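Local coordinates for protein epoxide hydrolase (Aspergillus niger, PDB 3G02) that probably opens epoxides by adding water, as an alpha/beta-hydrolase-fold epoxide hydrolase, here in an enantioselective variant obtained by directed evolution, at residues A[104-110]-A[138-144]; A[64-68]-A[292-296]; A[92-97]-A[172-177]. The protein carries 9 engineered substitutions. One frame throughout, in Å; residues are numbered along the deposited sequence. Where two conformers were deposited one is given.

Contact 1. Residues A[104-110]-A[138-144]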
# COMPACT_ATOMS: atom_id res chain seq x y z
N SER A 104 -30.43 1.06 -29.01
CA SER A 104 -31.01 0.72 -30.30
C SER A 104 -32.44 1.25 -30.39
O SER A 104 -33.10 1.46 -29.38
CB SER A 104 -31.00 -0.80 -30.48
OG SER A 104 -31.57 -1.16 -31.73
N GLU A 105 -32.89 1.48 -31.62
CA GLU A 105 -34.29 1.82 -31.88
C GLU A 105 -35.10 0.55 -32.16
O GLU A 105 -36.32 0.61 -32.33
CB GLU A 105 -34.41 2.81 -33.04
CG GLU A 105 -34.05 4.25 -32.67
CD GLU A 105 -33.99 5.18 -33.88
OE1 GLU A 105 -34.55 4.84 -34.94
OE2 GLU A 105 -33.37 6.26 -33.76
N ARG A 106 -34.41 -0.60 -32.21
CA ARG A 106 -35.06 -1.89 -32.42
C ARG A 106 -35.73 -2.39 -31.15
O ARG A 106 -35.16 -2.32 -30.05
CB ARG A 106 -34.06 -2.94 -32.91
CG ARG A 106 -33.48 -2.67 -34.29
CD ARG A 106 -33.57 -3.91 -35.18
NE ARG A 106 -32.67 -4.99 -34.77
CZ ARG A 106 -32.73 -6.24 -35.23
NH1 ARG A 106 -33.65 -6.59 -36.11
NH2 ARG A 106 -31.86 -7.14 -34.80
N GLU A 107 -36.95 -2.92 -31.30
CA GLU A 107 -37.69 -3.48 -30.17
C GLU A 107 -37.15 -4.85 -29.75
O GLU A 107 -37.35 -5.28 -28.61
CB GLU A 107 -39.19 -3.55 -30.50
CG GLU A 107 -40.11 -3.67 -29.28
CD GLU A 107 -40.08 -2.45 -28.37
OE1 GLU A 107 -40.24 -2.63 -27.14
OE2 GLU A 107 -39.91 -1.31 -28.86
N ASP A 108 -36.46 -5.53 -30.66
CA ASP A 108 -35.89 -6.86 -30.38
C ASP A 108 -34.43 -6.81 -29.89
O ASP A 108 -33.79 -7.86 -29.74
CB ASP A 108 -36.03 -7.78 -31.60
CG ASP A 108 -35.23 -7.31 -32.81
OD1 ASP A 108 -34.98 -8.14 -33.71
OD2 ASP A 108 -34.86 -6.12 -32.87
N ALA A 109 -33.93 -5.60 -29.64
CA ALA A 109 -32.53 -5.40 -29.26
C ALA A 109 -32.19 -6.06 -27.92
O ALA A 109 -32.95 -5.94 -26.96
CB ALA A 109 -32.19 -3.92 -29.22
N VAL A 110 -31.05 -6.75 -27.88
CA VAL A 110 -30.61 -7.43 -26.67
C VAL A 110 -29.97 -6.43 -25.70
O VAL A 110 -28.99 -5.77 -26.04
CB VAL A 110 -29.59 -8.56 -26.97
CG1 VAL A 110 -29.26 -9.35 -25.71
CG2 VAL A 110 -30.11 -9.49 -28.06
N PRO A 138 -28.85 3.46 -35.31
CA PRO A 138 -29.82 3.11 -34.26
C PRO A 138 -30.89 2.13 -34.74
O PRO A 138 -31.40 1.32 -33.96
CB PRO A 138 -30.44 4.46 -33.90
CG PRO A 138 -29.37 5.45 -34.22
CD PRO A 138 -28.73 4.92 -35.48
N GLU A 139 -31.20 2.18 -36.04
CA GLU A 139 -32.19 1.30 -36.66
C GLU A 139 -31.69 -0.15 -36.78
O GLU A 139 -32.49 -1.09 -36.77
CB GLU A 139 -32.60 1.83 -38.04
CG GLU A 139 -33.27 3.21 -38.04
CD GLU A 139 -32.30 4.38 -38.22
OE1 GLU A 139 -31.08 4.20 -38.04
OE2 GLU A 139 -32.77 5.50 -38.55
N THR A 140 -30.38 -0.34 -36.89
CA THR A 140 -29.82 -1.67 -37.13
C THR A 140 -29.06 -2.30 -35.95
O THR A 140 -28.81 -3.51 -35.95
CB THR A 140 -28.92 -1.70 -38.39
OG1 THR A 140 -27.80 -0.83 -38.21
CG2 THR A 140 -29.70 -1.25 -39.62
N LEU A 141 -28.70 -1.48 -34.96
CA LEU A 141 -27.97 -1.94 -33.78
C LEU A 141 -28.71 -3.09 -33.11
O LEU A 141 -29.86 -2.92 -32.70
CB LEU A 141 -27.75 -0.77 -32.81
CG LEU A 141 -26.77 -0.95 -31.64
CD1 LEU A 141 -25.32 -1.07 -32.13
CD2 LEU A 141 -26.90 0.22 -30.68
N PRO A 142 -28.07 -4.27 -33.01
CA PRO A 142 -28.73 -5.46 -32.46
C PRO A 142 -28.82 -5.48 -30.93
O PRO A 142 -29.58 -6.29 -30.38
CB PRO A 142 -27.85 -6.60 -32.95
CG PRO A 142 -26.49 -6.01 -33.06
CD PRO A 142 -26.68 -4.56 -33.42
N PHE A 143 -28.04 -4.63 -30.27
CA PHE A 143 -27.98 -4.63 -28.81
C PHE A 143 -28.26 -3.25 -28.25
O PHE A 143 -28.07 -2.24 -28.93
CB PHE A 143 -26.59 -5.06 -28.31
CG PHE A 143 -26.03 -6.29 -28.98
CD1 PHE A 143 -26.81 -7.43 -29.18
CD2 PHE A 143 -24.70 -6.32 -29.37
CE1 PHE A 143 -26.28 -8.57 -29.79
CE2 PHE A 143 -24.16 -7.45 -29.98
CZ PHE A 143 -24.95 -8.58 -30.19
N HIS A 144 -28.72 -3.20 -27.00
CA HIS A 144 -28.61 -1.99 -26.20
C HIS A 144 -27.32 -2.15 -25.41
O HIS A 144 -27.11 -3.19 -24.78
CB HIS A 144 -29.78 -1.85 -25.22
CG HIS A 144 -31.10 -1.63 -25.88
ND1 HIS A 144 -31.39 -0.49 -26.61
CD2 HIS A 144 -32.23 -2.38 -25.89
CE1 HIS A 144 -32.63 -0.57 -27.06
NE2 HIS A 144 -33.16 -1.70 -26.63
O HOH W 1 -35.91 -1.63 -27.52
O HOH W 2 -30.87 -8.14 -32.06
O HOH W 3 -35.02 -4.34 -26.38

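Contact 2. Residues A[64-68]-A[292-296]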
# COMPACT_ATOMS: atom_id res chain seq x y z
N THR A 64 9.27 12.07 -16.17
CA THR A 64 8.83 12.32 -17.55
C THR A 64 7.32 12.53 -17.62
O THR A 64 6.84 13.43 -18.31
CB THR A 64 9.27 11.18 -18.49
OG1 THR A 64 10.70 11.12 -18.53
CG2 THR A 64 8.75 11.40 -19.92
N MET A 65 6.57 11.71 -16.90
CA MET A 65 5.11 11.83 -16.89
C MET A 65 4.63 13.11 -16.21
O MET A 65 3.66 13.72 -16.66
CB MET A 65 4.46 10.61 -16.23
CG MET A 65 4.60 9.34 -17.05
SD MET A 65 3.63 9.36 -18.57
CE MET A 65 1.99 8.98 -17.95
N ARG A 66 5.32 13.52 -15.14
CA ARG A 66 5.02 14.78 -14.47
C ARG A 66 5.22 15.96 -15.41
O ARG A 66 4.38 16.86 -15.48
CB ARG A 66 5.87 14.95 -13.21
CG ARG A 66 5.59 16.25 -12.46
CD ARG A 66 6.44 16.39 -11.21
NE ARG A 66 6.37 17.75 -10.66
CZ ARG A 66 7.12 18.76 -11.08
NH1 ARG A 66 8.01 18.59 -12.04
NH2 ARG A 66 6.97 19.96 -10.53
N GLU A 67 6.32 15.94 -16.15
CA GLU A 67 6.60 16.98 -17.14
C GLU A 67 5.56 17.01 -18.25
O GLU A 67 5.09 18.09 -18.63
CB GLU A 67 8.01 16.82 -17.72
CG GLU A 67 8.98 17.90 -17.25
CD GLU A 67 8.50 19.30 -17.61
OE1 GLU A 67 8.18 20.07 -16.67
OE2 GLU A 67 8.43 19.63 -18.81
N LYS A 68 5.21 15.83 -18.76
CA LYS A 68 4.15 15.70 -19.77
C LYS A 68 2.82 16.24 -19.27
O LYS A 68 2.11 16.95 -19.98
CB LYS A 68 4.01 14.24 -20.21
CG LYS A 68 5.10 13.75 -21.16
CD LYS A 68 4.86 12.32 -21.61
CE LYS A 68 5.91 11.89 -22.63
NZ LYS A 68 5.76 10.45 -22.99
N SER A 292 1.18 7.11 -23.19
CA SER A 292 1.28 7.88 -21.95
C SER A 292 0.08 8.81 -21.77
O SER A 292 -0.41 9.00 -20.65
CB SER A 292 2.60 8.64 -21.90
OG SER A 292 3.67 7.72 -21.78
N GLU A 293 -0.41 9.37 -22.88
CA GLU A 293 -1.63 10.20 -22.89
C GLU A 293 -2.84 9.48 -22.27
O GLU A 293 -3.61 10.08 -21.53
CB GLU A 293 -1.93 10.67 -24.32
CG GLU A 293 -3.32 11.28 -24.55
CD GLU A 293 -3.51 12.67 -23.95
OE1 GLU A 293 -2.51 13.36 -23.66
OE2 GLU A 293 -4.68 13.07 -23.78
N THR A 294 -2.99 8.19 -22.59
CA THR A 294 -4.09 7.40 -22.04
C THR A 294 -3.99 7.31 -20.51
O THR A 294 -4.98 7.50 -19.81
CB THR A 294 -4.13 5.99 -22.66
OG1 THR A 294 -4.30 6.12 -24.08
CG2 THR A 294 -5.27 5.16 -22.08
N ILE A 295 -2.78 7.05 -20.01
CA ILE A 295 -2.57 6.99 -18.56
C ILE A 295 -2.90 8.32 -17.89
O ILE A 295 -3.59 8.35 -16.87
CB ILE A 295 -1.15 6.49 -18.20
CG1 ILE A 295 -0.92 5.08 -18.78
CG2 ILE A 295 -0.92 6.52 -16.69
CD1 ILE A 295 0.44 4.47 -18.47
N LEU A 296 -2.44 9.43 -18.48
CA LEU A 296 -2.75 10.75 -17.93
C LEU A 296 -4.25 11.06 -17.95
O LEU A 296 -4.76 11.65 -17.01
CB LEU A 296 -1.95 11.86 -18.63
CG LEU A 296 -0.43 11.84 -18.39
CD1 LEU A 296 0.24 12.98 -19.15
CD2 LEU A 296 -0.09 11.93 -16.90
O HOH W 4 6.46 8.69 -20.94

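Contact 3. Residues A[92-97]-A[172-177]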
# COMPACT_ATOMS: atom_id res chain seq x y z
N ILE A 92 -30.52 6.08 -7.99
CA ILE A 92 -30.86 4.76 -7.49
C ILE A 92 -30.43 4.69 -6.03
O ILE A 92 -29.26 4.90 -5.72
CB ILE A 92 -30.18 3.64 -8.33
CG1 ILE A 92 -30.74 3.63 -9.75
CG2 ILE A 92 -30.38 2.28 -7.67
CD1 ILE A 92 -29.85 2.95 -10.77
N GLU A 93 -31.39 4.43 -5.15
CA GLU A 93 -31.16 4.37 -3.70
C GLU A 93 -30.43 5.61 -3.15
O GLU A 93 -29.60 5.51 -2.26
CB GLU A 93 -30.40 3.08 -3.33
CG GLU A 93 -31.19 1.81 -3.62
CD GLU A 93 -30.42 0.54 -3.35
OE1 GLU A 93 -29.40 0.57 -2.61
OE2 GLU A 93 -30.83 -0.51 -3.88
N GLY A 94 -30.75 6.78 -3.71
CA GLY A 94 -30.15 8.03 -3.28
C GLY A 94 -28.77 8.29 -3.86
O GLY A 94 -28.15 9.31 -3.57
N LEU A 95 -28.27 7.36 -4.68
CA LEU A 95 -26.99 7.53 -5.35
C LEU A 95 -27.20 8.02 -6.77
O LEU A 95 -28.11 7.55 -7.46
CB LEU A 95 -26.20 6.22 -5.38
CG LEU A 95 -25.91 5.49 -4.06
CD1 LEU A 95 -25.17 4.19 -4.32
CD2 LEU A 95 -25.14 6.36 -3.09
N THR A 96 -26.38 8.96 -7.20
CA THR A 96 -26.36 9.38 -8.60
C THR A 96 -25.57 8.33 -9.38
O THR A 96 -24.38 8.15 -9.14
CB THR A 96 -25.71 10.77 -8.76
OG1 THR A 96 -26.49 11.74 -8.04
CG2 THR A 96 -25.65 11.17 -10.23
N ILE A 97 -26.25 7.64 -10.28
CA ILE A 97 -25.59 6.63 -11.11
C ILE A 97 -25.44 7.15 -12.53
O ILE A 97 -26.42 7.34 -13.24
CB ILE A 97 -26.32 5.26 -11.09
CG1 ILE A 97 -26.40 4.72 -9.65
CG2 ILE A 97 -25.64 4.25 -12.02
CD1 ILE A 97 -25.05 4.61 -8.92
N ARG A 172 -27.09 -5.06 -6.95
CA ARG A 172 -28.46 -4.57 -6.84
C ARG A 172 -28.67 -3.25 -7.59
O ARG A 172 -29.69 -3.05 -8.24
CB ARG A 172 -28.87 -4.45 -5.37
CG ARG A 172 -30.35 -4.16 -5.15
CD ARG A 172 -30.68 -4.00 -3.66
NE ARG A 172 -29.94 -2.89 -3.07
CZ ARG A 172 -28.90 -3.03 -2.25
NH1 ARG A 172 -28.47 -4.24 -1.90
NH2 ARG A 172 -28.29 -1.95 -1.78
N VAL A 173 -27.68 -2.36 -7.52
CA VAL A 173 -27.71 -1.09 -8.25
C VAL A 173 -27.71 -1.30 -9.77
O VAL A 173 -28.48 -0.66 -10.49
CB VAL A 173 -26.55 -0.15 -7.82
CG1 VAL A 173 -26.44 1.05 -8.76
CG2 VAL A 173 -26.75 0.32 -6.38
N VAL A 174 -26.85 -2.19 -10.26
CA VAL A 174 -26.78 -2.48 -11.69
C VAL A 174 -28.09 -3.09 -12.19
O VAL A 174 -28.63 -2.66 -13.22
CB VAL A 174 -25.58 -3.39 -12.04
CG1 VAL A 174 -25.61 -3.81 -13.51
CG2 VAL A 174 -24.26 -2.68 -11.74
N ASP A 175 -28.62 -4.06 -11.45
CA ASP A 175 -29.89 -4.69 -11.79
C ASP A 175 -31.02 -3.66 -11.82
O ASP A 175 -31.85 -3.67 -12.74
CB ASP A 175 -30.22 -5.81 -10.80
CG ASP A 175 -31.59 -6.42 -11.04
OD1 ASP A 175 -31.76 -7.19 -12.01
OD2 ASP A 175 -32.50 -6.14 -10.22
N GLN A 176 -31.05 -2.76 -10.84
CA GLN A 176 -32.07 -1.71 -10.79
C GLN A 176 -31.96 -0.76 -11.99
O GLN A 176 -32.97 -0.36 -12.57
CB GLN A 176 -32.01 -0.93 -9.48
CG GLN A 176 -33.23 -0.05 -9.21
CD GLN A 176 -34.55 -0.82 -9.28
OE1 GLN A 176 -34.74 -1.81 -8.57
NE2 GLN A 176 -35.45 -0.37 -10.14
N LEU A 177 -30.73 -0.42 -12.36
CA LEU A 177 -30.51 0.43 -13.53
C LEU A 177 -31.09 -0.21 -14.78
O LEU A 177 -31.80 0.46 -15.53
CB LEU A 177 -29.01 0.70 -13.71
CG LEU A 177 -28.60 1.44 -15.00
CD1 LEU A 177 -29.16 2.85 -15.05
CD2 LEU A 177 -27.08 1.45 -15.14

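Contact 1. Residues A[104-110]-A[138-144]
Ser104 meets segment 138-144 with its whole short side chain. Its CB lies 3.3 Å from Leu141 O and also nears Phe143 O; beyond it, with OG anti to the backbone N (chi1 180°), the hydroxyl gives a hydrogen bond to Leu141 O at 2.6 Å, only 17° out of the carbonyl plane. The same OG accepts from Arg106 N in an ST turn, so two bonds fix its rotation. Next to it, Glu105 N donates to Pro138 O at 2.8 Å. Farther out the Glu105 chain runs alongside the Pro138 ring and leaves its carboxylate near that of Glu139, a pair of like charges that would be expected to disfavour each other slightly; Glu139 OE1 is hydrogen-bonded to Thr137 OG1. These bonds lead into the central sheet of the alpha/beta hydrolase fold, where strands 110-115 and 143-148 begin side by side and parallel. Val110 N donates to Pro142 O at 2.9 Å, and His144 N donates back to Val110 O, which places Val110 CB beside Phe143 CD1 on the face covered by helix 382-396. Ala109 CB sits over one face of the His144 imidazole, 3.8 Å from its centroid, a CH-pi contact. Two waters lie in the ring plane at NE2; one reaches Arg106 O, the other Ala109 O.

Contact 2. Residues A[64-68]-A[292-296]
Three successive turns of the same sense in Met65, beginning with chi1 at -69° and repeated at chi2 and chi3, curl its side chain round, so that the sulfur and terminal methyl reach helix 292-304 although the CB does not point at it. Lys68 comes across by the other route: its chain is fully extended beyond CG, with CG anti to the carbonyl carbon, and carries NZ out to the level of Ser292. Met65 SD lies 3.6 Å from Ser292 CB and the same distance from OG, while the methyl goes deeper. Met65 CE sits among Ser292 O, Ile295 CB and CG2, and Leu296 CD2, 3.8 Å from the last. Leu296 and Met65 slide past each other in opposite directions, one methyl of the leucine beside Met65 CE and the other, CD1, 4.1 Å from Lys68 CB. In the fold this is a helix-helix crossing between distant parts of the chain: helix 59-71, from the N-terminal region of the enzyme, meets the first turn of helix 292-304. The axes of the two short segments stand 10.9 Å apart and cross at -74°, so the contact is confined to a small patch, and Met65 gives the largest single share of the 254 Å² buried there. Leu275 of helix 271-284 touches both Met65 and Ile295, adding a third helix beside the methionine. At the polar margin the ammonium and hydroxyl are joined through a water, which accepts from Lys68 NZ at 2.8 Å and is hydrogen-bonded to Ser292 OG at 3.1 Å. On the Leu296 side, Phe73 of the loop after helix 59-71 packs against the leucine.

Contact 3. Residues A[92-97]-A[172-177]
Arg172 meets Glu93 edge to edge, each carboxylate oxygen taking one N-H: NE to OE2 at 2.7 Å and NH2 to OE1 at 2.9 Å. Both oxygens use their syn lone pairs, and the carboxylate and guanidinium planes differ by only 11°, so the pair is held flat. A bend at chi3 (60°) turns the guanidinium to the glutamate, and NH1 has a second carboxylate partner in Asp169. One residue on, Val173 presents CG1 to Ile97, 3.8 Å from Ile97 CG1 and about as close to its CD1. Gln176 supplies its aliphatic part, CB and CG, to Ile92 CG2 at 4.0 Å, while its amide turns off to Asp180. Leu177 CB then lies 3.8 Å from Ile92 CD1, the two chains crossing at about a right angle. The hairpin of strands 87-92 and 95-102, joined by the type I' turn from Ile92 to Leu95 in which Glu93 lies, thus rests its isoleucines on helix 167-180, whose Leu177 also touches Thr90 and reaches Val146 and Pro148 of strand 143-148, while Val174 packs on Leu202 of helix 194-205.

How the contacts relate
Contacts 1 and 3 both reach the same sheet, in which strands 95-102 and 143-148 are neighbours; contact 2 lies apart, about 34 Å from contact 3 and 38 Å from contact 1 between centres, and its two segments close a chain loop that encloses both. Their chemistry follows position. Contact 1, at the strand starts, is partly buried and relies on backbone and hydroxyl hydrogen bonds with waters at its histidine. Contact 3 has a buried aliphatic side and a surface salt bridge at the hairpin tip. Contact 2 is the buried helix pair, mostly apolar, with its single polar link running through a water.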